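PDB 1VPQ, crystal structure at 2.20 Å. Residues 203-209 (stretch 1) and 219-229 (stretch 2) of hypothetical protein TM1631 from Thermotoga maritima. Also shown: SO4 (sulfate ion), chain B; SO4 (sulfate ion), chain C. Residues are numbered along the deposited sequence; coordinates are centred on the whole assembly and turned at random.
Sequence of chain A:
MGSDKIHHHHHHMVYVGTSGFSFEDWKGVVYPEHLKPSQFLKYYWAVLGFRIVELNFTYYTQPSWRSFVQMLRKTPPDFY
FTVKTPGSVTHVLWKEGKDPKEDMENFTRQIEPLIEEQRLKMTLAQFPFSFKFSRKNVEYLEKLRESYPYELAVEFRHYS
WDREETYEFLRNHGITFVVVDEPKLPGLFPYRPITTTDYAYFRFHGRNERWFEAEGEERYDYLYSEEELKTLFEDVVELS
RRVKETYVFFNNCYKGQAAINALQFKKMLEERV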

# COMPACT_ATOMS: atom_id res chain seq x y z
N ARG A 203 -4.17 -1.00 -4.49
CA ARG A 203 -4.53 -1.29 -3.10
C ARG A 203 -6.01 -1.66 -2.99
O ARG A 203 -6.86 -0.91 -3.43
CB ARG A 203 -4.20 -0.11 -2.20
CG ARG A 203 -2.70 0.19 -2.12
CD ARG A 203 -2.41 1.16 -0.99
NE ARG A 203 -2.38 0.52 0.32
CZ ARG A 203 -2.86 1.04 1.45
NH1 ARG A 203 -3.48 2.22 1.45
NH2 ARG A 203 -2.76 0.37 2.58
N PHE A 204 -6.29 -2.83 -2.41
CA PHE A 204 -7.66 -3.33 -2.25
C PHE A 204 -8.03 -3.38 -0.77
O PHE A 204 -7.45 -4.14 -0.01
CB PHE A 204 -7.80 -4.73 -2.87
CG PHE A 204 -7.33 -4.81 -4.31
CD1 PHE A 204 -7.67 -3.84 -5.24
CD2 PHE A 204 -6.58 -5.90 -4.74
CE1 PHE A 204 -7.24 -3.93 -6.56
CE2 PHE A 204 -6.15 -6.00 -6.07
CZ PHE A 204 -6.48 -5.02 -6.97
N HIS A 205 -9.01 -2.57 -0.39
CA HIS A 205 -9.43 -2.43 1.01
C HIS A 205 -10.69 -3.20 1.35
O HIS A 205 -11.18 -3.14 2.48
CB HIS A 205 -9.70 -0.95 1.33
CG HIS A 205 -8.55 -0.04 1.03
ND1 HIS A 205 -7.33 -0.16 1.66
CD2 HIS A 205 -8.44 1.00 0.19
CE1 HIS A 205 -6.51 0.77 1.20
NE2 HIS A 205 -7.16 1.49 0.31
N GLY A 206 -11.23 -3.90 0.35
CA GLY A 206 -12.57 -4.48 0.45
C GLY A 206 -13.65 -3.43 0.26
O GLY A 206 -13.35 -2.27 0.00
N ARG A 207 -14.90 -3.85 0.40
CA ARG A 207 -16.04 -3.01 0.06
C ARG A 207 -17.11 -3.04 1.13
O ARG A 207 -18.31 -3.01 0.83
CB ARG A 207 -16.66 -3.48 -1.26
CG ARG A 207 -15.70 -3.51 -2.39
CD ARG A 207 -16.36 -4.11 -3.58
NE ARG A 207 -15.51 -4.03 -4.74
CZ ARG A 207 -15.83 -4.52 -5.93
NH1 ARG A 207 -17.00 -5.12 -6.13
NH2 ARG A 207 -14.97 -4.39 -6.93
N ASN A 208 -16.67 -3.10 2.38
CA ASN A 208 -17.57 -3.06 3.52
C ASN A 208 -18.47 -1.83 3.48
O ASN A 208 -17.99 -0.71 3.56
CB ASN A 208 -16.73 -3.09 4.81
CG ASN A 208 -17.58 -3.27 6.07
OD1 ASN A 208 -18.81 -3.30 6.01
ND2 ASN A 208 -16.92 -3.38 7.21
N GLU A 209 -19.78 -2.06 3.37
CA GLU A 209 -20.78 -0.98 3.36
C GLU A 209 -20.87 -0.20 4.68
O GLU A 209 -21.45 0.88 4.72
CB GLU A 209 -22.16 -1.55 3.07
CG GLU A 209 -22.31 -2.13 1.67
CD GLU A 209 -23.63 -2.86 1.46
OE1 GLU A 209 -24.44 -2.95 2.42
OE2 GLU A 209 -23.85 -3.35 0.33
N ARG A 219 -13.74 -2.19 9.96
CA ARG A 219 -13.92 -1.48 8.70
C ARG A 219 -13.47 -2.30 7.47
O ARG A 219 -14.09 -2.22 6.40
CB ARG A 219 -13.14 -0.16 8.75
CG ARG A 219 -12.92 0.47 7.41
CD ARG A 219 -11.88 1.54 7.46
NE ARG A 219 -12.45 2.85 7.75
CZ ARG A 219 -11.81 4.00 7.56
NH1 ARG A 219 -10.57 4.01 7.08
NH2 ARG A 219 -12.42 5.14 7.85
N TYR A 220 -12.39 -3.06 7.64
CA TYR A 220 -11.81 -3.88 6.57
C TYR A 220 -12.32 -5.33 6.58
O TYR A 220 -11.76 -6.19 5.90
CB TYR A 220 -10.28 -3.86 6.66
CG TYR A 220 -9.69 -2.48 6.59
CD1 TYR A 220 -9.46 -1.85 5.36
CD2 TYR A 220 -9.33 -1.79 7.75
CE1 TYR A 220 -8.90 -0.57 5.30
CE2 TYR A 220 -8.78 -0.52 7.70
CZ TYR A 220 -8.57 0.09 6.48
OH TYR A 220 -8.02 1.36 6.44
N ASP A 221 -13.38 -5.60 7.34
CA ASP A 221 -14.00 -6.92 7.33
C ASP A 221 -14.75 -7.13 6.01
O ASP A 221 -15.90 -6.73 5.85
CB ASP A 221 -14.95 -7.10 8.52
CG ASP A 221 -15.57 -8.48 8.57
OD1 ASP A 221 -15.11 -9.37 7.83
OD2 ASP A 221 -16.52 -8.66 9.35
N TYR A 222 -14.05 -7.76 5.07
CA TYR A 222 -14.61 -8.06 3.76
C TYR A 222 -13.78 -9.15 3.09
O TYR A 222 -12.56 -9.19 3.26
CB TYR A 222 -14.62 -6.82 2.88
CG TYR A 222 -15.39 -6.99 1.59
CD1 TYR A 222 -16.75 -6.76 1.55
CD2 TYR A 222 -14.75 -7.35 0.42
CE1 TYR A 222 -17.47 -6.91 0.37
CE2 TYR A 222 -15.45 -7.50 -0.78
CZ TYR A 222 -16.81 -7.27 -0.79
OH TYR A 222 -17.53 -7.41 -1.96
N LEU A 223 -14.44 -10.03 2.35
CA LEU A 223 -13.78 -11.09 1.59
C LEU A 223 -14.24 -11.03 0.15
O LEU A 223 -15.39 -11.39 -0.16
CB LEU A 223 -14.09 -12.47 2.19
CG LEU A 223 -13.38 -13.69 1.56
CD1 LEU A 223 -11.90 -13.74 1.93
CD2 LEU A 223 -14.06 -14.97 1.95
N TYR A 224 -13.36 -10.58 -0.74
CA TYR A 224 -13.66 -10.53 -2.16
C TYR A 224 -14.10 -11.90 -2.69
O TYR A 224 -13.50 -12.92 -2.36
CB TYR A 224 -12.44 -10.06 -2.95
CG TYR A 224 -12.15 -8.58 -2.86
CD1 TYR A 224 -12.80 -7.67 -3.70
CD2 TYR A 224 -11.20 -8.08 -1.97
CE1 TYR A 224 -12.54 -6.31 -3.65
CE2 TYR A 224 -10.92 -6.71 -1.91
CZ TYR A 224 -11.60 -5.84 -2.75
OH TYR A 224 -11.34 -4.49 -2.69
N SER A 225 -15.14 -11.90 -3.52
CA SER A 225 -15.55 -13.08 -4.26
C SER A 225 -14.58 -13.35 -5.40
O SER A 225 -13.90 -12.44 -5.87
CB SER A 225 -16.96 -12.89 -4.84
OG SER A 225 -16.95 -12.03 -5.98
N GLU A 226 -14.53 -14.61 -5.84
CA GLU A 226 -13.71 -15.02 -6.98
C GLU A 226 -14.08 -14.25 -8.26
O GLU A 226 -13.22 -13.95 -9.08
CB GLU A 226 -13.84 -16.54 -7.22
N GLU A 227 -15.36 -13.92 -8.40
CA GLU A 227 -15.85 -13.15 -9.55
C GLU A 227 -15.22 -11.76 -9.59
O GLU A 227 -14.75 -11.31 -10.64
CB GLU A 227 -17.37 -13.02 -9.52
CG GLU A 227 -18.14 -14.35 -9.52
CD GLU A 227 -18.25 -14.99 -10.92
OE1 GLU A 227 -17.20 -15.17 -11.59
OE2 GLU A 227 -19.39 -15.33 -11.33
N GLU A 228 -15.22 -11.07 -8.45
CA GLU A 228 -14.65 -9.72 -8.37
C GLU A 228 -13.12 -9.72 -8.42
O GLU A 228 -12.53 -8.83 -9.03
CB GLU A 228 -15.20 -8.89 -7.20
CG GLU A 228 -15.17 -9.54 -5.83
CD GLU A 228 -16.18 -8.91 -4.85
OE1 GLU A 228 -16.80 -7.88 -5.17
OE2 GLU A 228 -16.35 -9.46 -3.73
N LEU A 229 -12.47 -10.72 -7.83
CA LEU A 229 -11.01 -10.88 -7.98
C LEU A 229 -10.60 -11.02 -9.45
O LEU A 229 -9.62 -10.43 -9.88
CB LEU A 229 -10.51 -12.09 -7.20
CG LEU A 229 -10.64 -11.99 -5.68
CD1 LEU A 229 -10.45 -13.35 -5.06
CD2 LEU A 229 -9.67 -10.97 -5.09
S SO4 B . -5.50 2.51 4.58
O1 SO4 B . -5.64 3.30 3.36
O2 SO4 B . -5.70 3.35 5.76
O3 SO4 B . -6.50 1.45 4.56
O4 SO4 B . -4.15 1.96 4.65
S SO4 C . -10.03 7.83 6.51
O1 SO4 C . -8.72 7.35 6.96
O2 SO4 C . -10.80 8.31 7.64
O3 SO4 C . -9.86 8.94 5.58
O4 SO4 C . -10.76 6.76 5.85
O HOH W 1 -13.99 -3.14 3.29

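R203, in the strand that opens stretch 1, makes no direct contact with stretch 2, but both reach one sulfate, chain B. R203 NH2 donates to O4 at 3.0 Å, and Y220 OH donates to O3 over a very short 2.4 Å. The anion, probably from the crystallisation liquor, thus links arginine and tyrosine.

F204 points its CA-to-CB bond toward stretch 2, although its ring leads away. Its CB packs 3.8 Å from Y224 CE2, an apolar contact between buried residues. The carbonyl of H205 meets the edge of the Y220 ring, with H205 O 3.6 Å from Y220 CD1.

At G206 the backbone comes closest to its partner, with G206 CA and Y222 CA 5.3 Å apart. Phi is +77°, which favours glycine, and an ideal CB would lie 2.7 Å from Y222 CB, a clash. Its amide gives a weak hydrogen bond to the Y224 hydroxyl (G206 N to Y224 OH, 3.1 Å, 132°).

R207 lies against Y222: R207 N is 3.4 Å from Y222 CG, over the ring face, and R207 CB sits 4.0 Å from the ring centroid, 21° off the normal, a CH-pi contact. The extended side chain (chi2 and chi3 both t) carries R207 NH1 to 2.9 Å from E228 OE1. This salt bridge is purely electrostatic, since the oxygen lies well out of the guanidinium plane. The other carboxylate oxygen is held within stretch 2: Y222 OH donates to E228 OE2 at 3.0 Å and S225 N at 2.7 Å.

N208 closes the contact with a weak bond from ND2 to R219 O (3.2 Å, 144°). Water 1 reinforces it, accepting from N208 N (2.8 Å) and donating to H205 O (2.9 Å) and R219 O (3.2 Å). E209 points away. Altogether 561 Å² is buried, summed over both sides.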